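Monoglyceride lipase (Saccharomyces cerevisiae, PDB 4ZWN) hydrolyses monoacylglycerols to free fatty acids and glycerol, preferring monounsaturated ones, and also takes part in breaking down fatty acid ethyl esters. Local coordinates at residues I174-T179 and D271-D276. The protein carries 2 engineered substitutions. Numbering follows the deposited sequence.
Sequences ILHPHT and DDTIND
The imidazole of His176 lies between Thr273 on one face and its own neighbour Pro177 on the other. Thr273 CA makes a CH-pi contact, 3.8 Å from the ring centroid and offset toward the rim; Pro177 CD covers the opposite face, and His178 CA sits in plane at the edge. With CG anti to the backbone N (chi1 -171°), the ring reaches over the loop that carries Asp272, assigned as the charge-relay acid of this alpha/beta hydrolase. That loop follows strand 264-269; segment 174-179 runs into the first turn of helix 177-182. His176 is the N-cap of this helix, its ND1 accepting from His178 N at 3.0 Å. Replacing this histidine with an alanine removes ND1 and the ring, which would probably leave His178 N without its capping acceptor and open a gap over Thr273 CA. The backbones meet in a single bridge between Leu175 and Asn275. His176 N gives an almost straight bond (179°) to Ile274 O, although it approaches from above the carbonyl plane, and Asp276 N binds Ile174 O at 2.9 Å. A water accepts from Ile174 N and donates to Asp276 O, tying the same end together. The CB of Asp276 packs against CG1 and CD1 of Ile174, while Asp276 OD1 caps Lys278 N at the start of helix 277-286. Asp272 OD1 is gripped twice: the Ile274 N bond, 2.8 Å, closes an Asx turn, and Asn275 N, from above the carboxylate plane, completes the Asx motif, steadying the acid while OD2 binds His302. Asn275 ND2 reaches Ser144, the assigned nucleophile, so the loop holds the acid and bonds to both other triad members. In the helix's first turn, Thr179 OG1 donates to Thr273 O at 2.8 Å, in the carbonyl plane and on a lone pair.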
loop_
_atom_site.group_PDB
_atom_site.type_symbol
_atom_site.label_atom_id
_atom_site.label_comp_id
_atom_site.label_asym_id
_atom_site.label_seq_id
_atom_site.Cartn_x
_atom_site.Cartn_y
_atom_site.Cartn_z
ATOM N N ILE A 174 1.382 -3.863 13.452
ATOM C CA ILE A 174 2.238 -4.770 14.214
ATOM C C ILE A 174 2.438 -6.076 13.461
ATOM O O ILE A 174 1.498 -6.622 12.883
ATOM C CB ILE A 174 1.660 -5.091 15.608
ATOM C CG1 ILE A 174 0.175 -5.445 15.503
ATOM C CG2 ILE A 174 1.878 -3.929 16.558
ATOM C CD1 ILE A 174 -0.392 -6.061 16.760
ATOM N N LEU A 175 3.667 -6.578 13.471
ATOM C CA LEU A 175 3.950 -7.877 12.878
ATOM C C LEU A 175 3.217 -8.985 13.626
ATOM O O LEU A 175 2.996 -8.897 14.835
ATOM C CB LEU A 175 5.454 -8.158 12.872
ATOM C CG LEU A 175 6.337 -7.236 12.032
ATOM C CD1 LEU A 175 7.799 -7.637 12.159
ATOM C CD2 LEU A 175 5.897 -7.268 10.580
ATOM N N HIS A 176 2.834 -10.021 12.887
ATOM C CA HIS A 176 2.237 -11.220 13.456
ATOM C C HIS A 176 3.320 -12.050 14.137
ATOM O O HIS A 176 4.440 -12.127 13.631
ATOM C CB HIS A 176 1.540 -12.026 12.356
ATOM C CG HIS A 176 0.706 -13.162 12.861
ATOM N ND1 HIS A 176 1.248 -14.368 13.249
ATOM C CD2 HIS A 176 -0.633 -13.280 13.027
ATOM C CE1 HIS A 176 0.279 -15.179 13.639
ATOM N NE2 HIS A 176 -0.872 -14.542 13.514
ATOM N N PRO A 177 2.994 -12.666 15.289
ATOM C CA PRO A 177 3.948 -13.475 16.061
ATOM C C PRO A 177 4.699 -14.506 15.218
ATOM O O PRO A 177 5.879 -14.757 15.459
ATOM C CB PRO A 177 3.055 -14.169 17.092
ATOM C CG PRO A 177 1.944 -13.211 17.308
ATOM C CD PRO A 177 1.689 -12.570 15.968
ATOM N N HIS A 178 4.018 -15.083 14.235
ATOM C CA HIS A 178 4.630 -16.060 13.346
ATOM C C HIS A 178 5.823 -15.468 12.603
ATOM O O HIS A 178 6.846 -16.129 12.424
ATOM C CB HIS A 178 3.600 -16.582 12.350
ATOM C CG HIS A 178 4.148 -17.575 11.378
ATOM N ND1 HIS A 178 4.721 -17.208 10.178
ATOM C CD2 HIS A 178 4.206 -18.928 11.423
ATOM C CE1 HIS A 178 5.110 -18.291 9.530
ATOM N NE2 HIS A 178 4.808 -19.346 10.262
ATOM N N THR A 179 5.689 -14.216 12.176
ATOM C CA THR A 179 6.767 -13.533 11.469
ATOM C C THR A 179 7.890 -13.121 12.424
ATOM O O THR A 179 9.070 -13.244 12.094
ATOM C CB THR A 179 6.241 -12.293 10.712
ATOM O OG1 THR A 179 5.379 -12.719 9.648
ATOM C CG2 THR A 179 7.392 -11.486 10.121
ATOM N N ASP A 271 -6.276 -14.854 7.861
ATOM C CA ASP A 271 -5.165 -15.787 8.028
ATOM C C ASP A 271 -3.812 -15.137 7.758
ATOM O O ASP A 271 -2.815 -15.830 7.544
ATOM C CB ASP A 271 -5.346 -16.996 7.111
ATOM C CG ASP A 271 -6.602 -17.777 7.425
ATOM O OD1 ASP A 271 -7.126 -17.627 8.549
ATOM O OD2 ASP A 271 -7.063 -18.541 6.550
ATOM N N ASP A 272 -3.782 -13.809 7.767
ATOM C CA ASP A 272 -2.541 -13.071 7.573
ATOM C C ASP A 272 -1.580 -13.348 8.730
ATOM O O ASP A 272 -1.851 -12.989 9.875
ATOM C CB ASP A 272 -2.824 -11.571 7.453
ATOM C CG ASP A 272 -1.625 -10.777 6.957
ATOM O OD1 ASP A 272 -0.479 -11.259 7.081
ATOM O OD2 ASP A 272 -1.832 -9.656 6.451
ATOM N N THR A 273 -0.461 -13.995 8.423
ATOM C CA THR A 273 0.533 -14.313 9.442
ATOM C C THR A 273 1.785 -13.466 9.260
ATOM O O THR A 273 2.825 -13.740 9.857
ATOM C CB THR A 273 0.915 -15.800 9.417
ATOM O OG1 THR A 273 1.317 -16.167 8.089
ATOM C CG2 THR A 273 -0.267 -16.657 9.843
ATOM N N ILE A 274 1.675 -12.435 8.428
ATOM C CA ILE A 274 2.756 -11.477 8.242
ATOM C C ILE A 274 2.476 -10.231 9.078
ATOM O O ILE A 274 3.251 -9.884 9.967
ATOM C CB ILE A 274 2.932 -11.103 6.758
ATOM C CG1 ILE A 274 3.323 -12.346 5.953
ATOM C CG2 ILE A 274 3.982 -10.013 6.596
ATOM C CD1 ILE A 274 3.555 -12.084 4.482
ATOM N N ASN A 275 1.359 -9.566 8.793
ATOM C CA ASN A 275 0.896 -8.454 9.617
ATOM C C ASN A 275 -0.309 -8.873 10.454
ATOM O O ASN A 275 -1.315 -9.330 9.917
ATOM C CB ASN A 275 0.540 -7.242 8.752
ATOM C CG ASN A 275 1.744 -6.658 8.039
ATOM O OD1 ASN A 275 2.888 -6.938 8.399
ATOM N ND2 ASN A 275 1.494 -5.836 7.026
ATOM N N ASP A 276 -0.203 -8.718 11.769
ATOM C CA ASP A 276 -1.254 -9.168 12.674
ATOM C C ASP A 276 -2.548 -8.380 12.491
ATOM O O ASP A 276 -2.541 -7.147 12.509
ATOM C CB ASP A 276 -0.786 -9.060 14.127
ATOM C CG ASP A 276 -1.523 -10.013 15.050
ATOM O OD1 ASP A 276 -2.756 -10.148 14.924
ATOM O OD2 ASP A 276 -0.861 -10.637 15.904
HETATM O O HOH W 1 -0.538 -5.096 12.119
#